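Local coordinates for allantoicase (Saccharomyces cerevisiae, PDB 1O59), which hydrolyses allantoate to (S)-ureidoglycolate and urea, a step of allantoin degradation that lets yeast draw on purines as a secondary nitrogen source, at residues Pro236-Asp241 with Asp277-Arg282; Met242-Glu247 with Gly346-Arg351. One frame throughout, in Å; residues are numbered along the deposited sequence.

How the contacts relate
Coming from the N terminus, the chain runs through Pro236-Asp241 straight into Met242-Glu247, which ends on strand 246-247. After strand 258-263 it follows strand 270-277, and Asp277-Arg282 closes contact 1 over 35 intervening residues. Contact 2 is closed much later by Gly346-Arg351 on the last strand, with 98 residues between Glu247 and Gly346. The closures cross rather than nest, since their segments alternate along the sequence. The centres of contact 1 and contact 2 lie about 6 Å apart. They tie the loop before strand 246-247 to the end of strand 270-277 and to strand 346-354, three strands of one antiparallel sheet, and Arg349 NE gives a hydrogen bond to Gly237 O.

Contact 1: Pro236-Asp241 with Asp277-Arg282; sequences PGRGHD and DTAHFR
Arg238 reaches over to Asp277 at the end of strand 270-277, and the pair joins an irregular loop to the Asx turn and type II beta turn that follow that strand. The two side chains cross at about a right angle. The guanidinium comes side-on, NE to OD2 and NH2 to OD1, each on the syn lone pair of its oxygen. Arg238 NH2 lies 2.8 Å from Asp277 OD1, and the two planes are 32° apart, a twisted two-pronged salt bridge. Arg238 bends at chi3 (73°), which swings NE out of line with the extended start of the chain. Asp277 OD1 also takes the Ala279 N-H, at 3.0 Å from above the carboxylate plane, closing the Asx turn. Ala279 CB sits 3.4 Å from Arg238 NH2. Next along, in the turn from Thr278 to Phe281, the His280 ring lies against the backbone of Gly239 to Asp241. His240 O and Asp241 CA rest over one face, the latter in a CH-pi contact 4.0 Å from the ring centroid. At the ring edge, His280 NE2 gives a weak hydrogen bond to Gly239 O at 3.5 Å.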
loop_
_atom_site.group_PDB
_atom_site.type_symbol
_atom_site.label_atom_id
_atom_site.label_comp_id
_atom_site.label_asym_id
_atom_site.label_seq_id
_atom_site.Cartn_x
_atom_site.Cartn_y
_atom_site.Cartn_z
ATOM N N PRO A 236 8.380 0.987 5.525
ATOM C CA PRO A 236 9.215 1.239 6.683
ATOM C C PRO A 236 9.744 -0.078 7.259
ATOM O O PRO A 236 9.089 -1.138 7.114
ATOM C CB PRO A 236 8.276 1.929 7.704
ATOM C CG PRO A 236 6.963 2.169 7.008
ATOM C CD PRO A 236 6.956 1.267 5.780
ATOM N N GLY A 237 10.905 0.010 7.920
ATOM C CA GLY A 237 11.475 -1.106 8.627
ATOM C C GLY A 237 12.080 -2.149 7.731
ATOM O O GLY A 237 12.059 -2.060 6.503
ATOM N N ARG A 238 12.645 -3.152 8.365
ATOM C CA ARG A 238 13.175 -4.299 7.653
ATOM C C ARG A 238 12.159 -5.429 7.621
ATOM O O ARG A 238 12.436 -6.463 7.041
ATOM C CB ARG A 238 14.446 -4.781 8.335
ATOM C CG ARG A 238 15.596 -3.797 8.240
ATOM C CD ARG A 238 16.901 -4.397 8.640
ATOM N NE ARG A 238 17.388 -5.326 7.621
ATOM C CZ ARG A 238 18.397 -6.165 7.824
ATOM N NH1 ARG A 238 19.015 -6.190 8.988
ATOM N NH2 ARG A 238 18.792 -6.978 6.857
ATOM N N GLY A 239 11.000 -5.233 8.253
ATOM C CA GLY A 239 9.934 -6.224 8.243
ATOM C C GLY A 239 10.181 -7.349 9.229
ATOM O O GLY A 239 11.152 -7.304 10.006
ATOM N N HIS A 240 9.321 -8.368 9.168
ATOM C CA HIS A 240 9.283 -9.421 10.166
ATOM C C HIS A 240 9.675 -10.824 9.655
ATOM O O HIS A 240 10.240 -11.612 10.378
ATOM C CB HIS A 240 7.886 -9.416 10.772
ATOM C CG HIS A 240 7.609 -10.590 11.659
ATOM N ND1 HIS A 240 8.153 -10.711 12.921
ATOM C CD2 HIS A 240 6.857 -11.704 11.460
ATOM C CE1 HIS A 240 7.757 -11.854 13.458
ATOM N NE2 HIS A 240 6.978 -12.479 12.589
ATOM N N ASP A 241 9.350 -11.135 8.409
ATOM C CA ASP A 241 9.685 -12.407 7.790
ATOM C C ASP A 241 9.643 -12.255 6.275
ATOM O O ASP A 241 9.640 -11.121 5.790
ATOM C CB ASP A 241 8.757 -13.513 8.300
ATOM C CG ASP A 241 7.276 -13.286 7.981
ATOM O OD1 ASP A 241 6.878 -12.536 7.061
ATOM O OD2 ASP A 241 6.418 -13.893 8.629
ATOM N N ASP A 277 18.157 -4.674 0.359
ATOM C CA ASP A 277 18.039 -5.428 1.595
ATOM C C ASP A 277 17.340 -6.756 1.378
ATOM O O ASP A 277 16.175 -6.798 0.964
ATOM C CB ASP A 277 17.240 -4.594 2.584
ATOM C CG ASP A 277 17.282 -5.131 3.989
ATOM O OD1 ASP A 277 17.885 -6.210 4.288
ATOM O OD2 ASP A 277 16.753 -4.464 4.887
ATOM N N THR A 278 18.059 -7.839 1.654
ATOM C CA THR A 278 17.521 -9.206 1.545
ATOM C C THR A 278 17.146 -9.811 2.902
ATOM O O THR A 278 17.121 -11.016 3.050
ATOM C CB THR A 278 18.556 -10.099 0.860
ATOM O OG1 THR A 278 19.818 -9.992 1.534
ATOM C CG2 THR A 278 18.827 -9.609 -0.579
ATOM N N ALA A 279 16.873 -8.957 3.887
ATOM C CA ALA A 279 16.399 -9.378 5.212
ATOM C C ALA A 279 15.414 -10.540 5.103
ATOM O O ALA A 279 14.466 -10.487 4.315
ATOM C CB ALA A 279 15.754 -8.198 5.974
ATOM N N HIS A 280 15.684 -11.584 5.882
ATOM C CA HIS A 280 14.867 -12.820 5.941
ATOM C C HIS A 280 14.898 -13.739 4.742
ATOM O O HIS A 280 14.511 -14.897 4.896
ATOM C CB HIS A 280 13.417 -12.572 6.371
ATOM C CG HIS A 280 13.314 -11.671 7.555
ATOM N ND1 HIS A 280 13.834 -12.009 8.784
ATOM C CD2 HIS A 280 12.833 -10.414 7.680
ATOM C CE1 HIS A 280 13.636 -11.010 9.631
ATOM N NE2 HIS A 280 13.015 -10.035 8.988
ATOM N N PHE A 281 15.413 -13.291 3.606
ATOM C CA PHE A 281 15.607 -14.197 2.466
ATOM C C PHE A 281 16.954 -14.905 2.550
ATOM O O PHE A 281 18.008 -14.344 2.251
ATOM C CB PHE A 281 15.438 -13.458 1.155
ATOM C CG PHE A 281 14.083 -12.866 1.007
ATOM C CD1 PHE A 281 13.011 -13.660 0.615
ATOM C CD2 PHE A 281 13.846 -11.521 1.342
ATOM C CE1 PHE A 281 11.725 -13.123 0.505
ATOM C CE2 PHE A 281 12.553 -10.965 1.217
ATOM C CZ PHE A 281 11.498 -11.762 0.805
ATOM N N ARG A 282 16.889 -16.158 2.977
ATOM C CA ARG A 282 18.069 -16.882 3.446
ATOM C C ARG A 282 18.455 -18.022 2.520
ATOM O O ARG A 282 19.655 -18.305 2.385
ATOM C CB ARG A 282 17.860 -17.404 4.867
ATOM C CG ARG A 282 18.125 -16.348 5.865
ATOM C CD ARG A 282 17.501 -16.568 7.226
ATOM N NE ARG A 282 17.877 -15.489 8.154
ATOM C CZ ARG A 282 17.153 -15.100 9.214
ATOM N NH1 ARG A 282 15.982 -15.671 9.493
ATOM N NH2 ARG A 282 17.594 -14.127 10.017
#

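Contact 2: Met242-Glu247 with Gly346-Arg351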
loop_
_atom_site.group_PDB
_atom_site.type_symbol
_atom_site.label_atom_id
_atom_site.label_comp_id
_atom_site.label_asym_id
_atom_site.label_seq_id
_atom_site.Cartn_x
_atom_site.Cartn_y
_atom_site.Cartn_z
HETATM N N MSE A 242 9.618 -13.360 5.525
HETATM C CA MSE A 242 9.601 -13.309 4.048
HETATM C C MSE A 242 8.304 -12.781 3.439
HETATM O O MSE A 242 8.256 -12.309 2.294
HETATM C CB MSE A 242 9.868 -14.694 3.467
HETATM C CG MSE A 242 11.314 -15.141 3.641
HETATM SE SE MSE A 242 11.779 -16.842 2.821
HETATM C CE MSE A 242 10.726 -18.034 3.752
ATOM N N SER A 243 7.230 -12.860 4.196
ATOM C CA SER A 243 5.948 -12.533 3.627
ATOM C C SER A 243 5.785 -11.037 3.389
ATOM O O SER A 243 4.869 -10.641 2.681
ATOM C CB SER A 243 4.851 -13.046 4.524
ATOM O OG SER A 243 4.809 -12.219 5.650
ATOM N N ASP A 244 6.660 -10.208 3.946
ATOM C CA ASP A 244 6.529 -8.761 3.758
ATOM C C ASP A 244 7.608 -8.111 2.907
ATOM O O ASP A 244 7.885 -6.941 3.024
ATOM C CB ASP A 244 6.364 -8.027 5.092
ATOM C CG ASP A 244 7.455 -8.350 6.105
ATOM O OD1 ASP A 244 8.635 -8.308 5.738
ATOM O OD2 ASP A 244 7.200 -8.635 7.312
ATOM N N GLY A 245 8.187 -8.882 2.011
ATOM C CA GLY A 245 9.030 -8.347 0.968
ATOM C C GLY A 245 8.446 -8.669 -0.391
ATOM O O GLY A 245 7.238 -8.820 -0.538
ATOM N N TRP A 246 9.334 -8.749 -1.377
ATOM C CA TRP A 246 9.007 -9.062 -2.746
ATOM C C TRP A 246 9.784 -10.304 -3.101
ATOM O O TRP A 246 10.986 -10.372 -2.914
ATOM C CB TRP A 246 9.418 -7.916 -3.651
ATOM C CG TRP A 246 9.278 -8.229 -5.114
ATOM C CD1 TRP A 246 8.185 -8.747 -5.759
ATOM C CD2 TRP A 246 10.282 -8.072 -6.106
ATOM N NE1 TRP A 246 8.451 -8.900 -7.098
ATOM C CE2 TRP A 246 9.736 -8.510 -7.335
ATOM C CE3 TRP A 246 11.603 -7.618 -6.081
ATOM C CZ2 TRP A 246 10.443 -8.472 -8.513
ATOM C CZ3 TRP A 246 12.304 -7.575 -7.254
ATOM C CH2 TRP A 246 11.727 -7.989 -8.456
ATOM N N GLU A 247 9.076 -11.314 -3.565
ATOM C CA GLU A 247 9.697 -12.572 -3.896
ATOM C C GLU A 247 9.080 -13.143 -5.152
ATOM O O GLU A 247 7.856 -13.074 -5.364
ATOM C CB GLU A 247 9.527 -13.571 -2.771
ATOM C CG GLU A 247 10.423 -14.785 -2.933
ATOM C CD GLU A 247 9.693 -16.105 -2.749
ATOM O OE1 GLU A 247 8.791 -16.452 -3.575
ATOM O OE2 GLU A 247 10.029 -16.784 -1.756
ATOM N N GLY A 346 14.210 -13.117 -3.628
ATOM C CA GLY A 346 13.494 -12.224 -2.749
ATOM C C GLY A 346 14.339 -11.101 -2.217
ATOM O O GLY A 346 15.445 -11.303 -1.753
ATOM N N VAL A 347 13.771 -9.908 -2.265
ATOM C CA VAL A 347 14.370 -8.720 -1.701
ATOM C C VAL A 347 13.346 -8.076 -0.747
ATOM O O VAL A 347 12.195 -7.901 -1.117
ATOM C CB VAL A 347 14.717 -7.729 -2.839
ATOM C CG1 VAL A 347 15.197 -6.392 -2.264
ATOM C CG2 VAL A 347 15.778 -8.323 -3.755
ATOM N N LYS A 348 13.765 -7.718 0.460
ATOM C CA LYS A 348 12.867 -7.012 1.396
ATOM C C LYS A 348 12.633 -5.523 1.036
ATOM O O LYS A 348 11.513 -5.058 1.035
ATOM C CB LYS A 348 13.400 -7.120 2.826
ATOM C CG LYS A 348 12.391 -6.820 3.932
ATOM C CD LYS A 348 11.196 -7.792 3.903
ATOM C CE LYS A 348 11.476 -9.049 4.646
ATOM N NZ LYS A 348 11.348 -8.773 6.123
ATOM N N ARG A 349 13.707 -4.782 0.784
ATOM C CA ARG A 349 13.596 -3.355 0.565
ATOM C C ARG A 349 14.601 -2.854 -0.425
ATOM O O ARG A 349 15.664 -3.475 -0.642
ATOM C CB ARG A 349 13.811 -2.591 1.863
ATOM C CG ARG A 349 12.847 -2.945 2.997
ATOM C CD ARG A 349 11.432 -2.423 2.844
ATOM N NE ARG A 349 10.682 -2.750 4.045
ATOM C CZ ARG A 349 9.893 -3.784 4.196
ATOM N NH1 ARG A 349 9.683 -4.643 3.229
ATOM N NH2 ARG A 349 9.332 -3.993 5.359
ATOM N N ILE A 350 14.237 -1.729 -1.047
ATOM C CA ILE A 350 15.206 -0.874 -1.734
ATOM C C ILE A 350 15.092 0.594 -1.288
ATOM O O ILE A 350 14.000 1.156 -1.095
ATOM C CB ILE A 350 15.158 -1.038 -3.287
ATOM C CG1 ILE A 350 16.329 -0.254 -3.919
ATOM C CG2 ILE A 350 13.818 -0.578 -3.887
ATOM C CD1 ILE A 350 16.528 -0.544 -5.384
ATOM N N ARG A 351 16.259 1.178 -1.065
ATOM C CA ARG A 351 16.366 2.522 -0.540
ATOM C C ARG A 351 17.230 3.239 -1.507
ATOM O O ARG A 351 18.251 2.701 -1.901
ATOM C CB ARG A 351 17.037 2.573 0.845
ATOM C CG ARG A 351 16.564 1.546 1.823
ATOM C CD ARG A 351 15.089 1.585 2.044
ATOM N NE ARG A 351 14.698 0.906 3.252
ATOM C CZ ARG A 351 13.449 0.758 3.661
ATOM N NH1 ARG A 351 12.441 1.241 2.937
ATOM N NH2 ARG A 351 13.215 0.122 4.812
#
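Lys348 curls back toward Asp244 after setting out away from it. CG stands anti to the backbone N (chi1 -162°), and the chain then bends at each of the next three torsions. CG lies over one face of the neighbouring Arg349 guanidinium. CD is the first atom to arrive, 3.2 Å from Asp244 OD1 and also near Asp244 O and the CA of Gly245. CE passes the same OD1. The amine NZ ends 2.8 Å from Asp244 OD1 in a salt bridge, although its exact place is less sure; it also bonds Arg238 O, while Asp244 OD2 takes the N-H of His240. A classic beta bulge interrupts the last strand here, Lys348 and Arg349 standing opposite the single residue Asp277 of strand 270-277. Before the bulge, Trp246 and Val347 form an antiparallel hydrogen-bonded pair, Trp246 N to Val347 O at 3.0 Å and Val347 N to Trp246 O at 2.9 Å. Gly245 lies so close to the other strand that a side chain there would run into Val347 O. Arg349 NH1 gives to Asp244 O at 2.9 Å, which lies in the guanidinium plane, and to Lys348 O from above that carbonyl's plane; its NE gives to Gly237 O. An alanine in place of Arg349 would probably leave Asp244 O, Lys348 O and Gly237 O without these donors and the loop before strand 246-247 less firmly held. Trp246 NE1 bonds Asp224 O, and CE3 of the same ring lies 4.5 Å from Val347 CB.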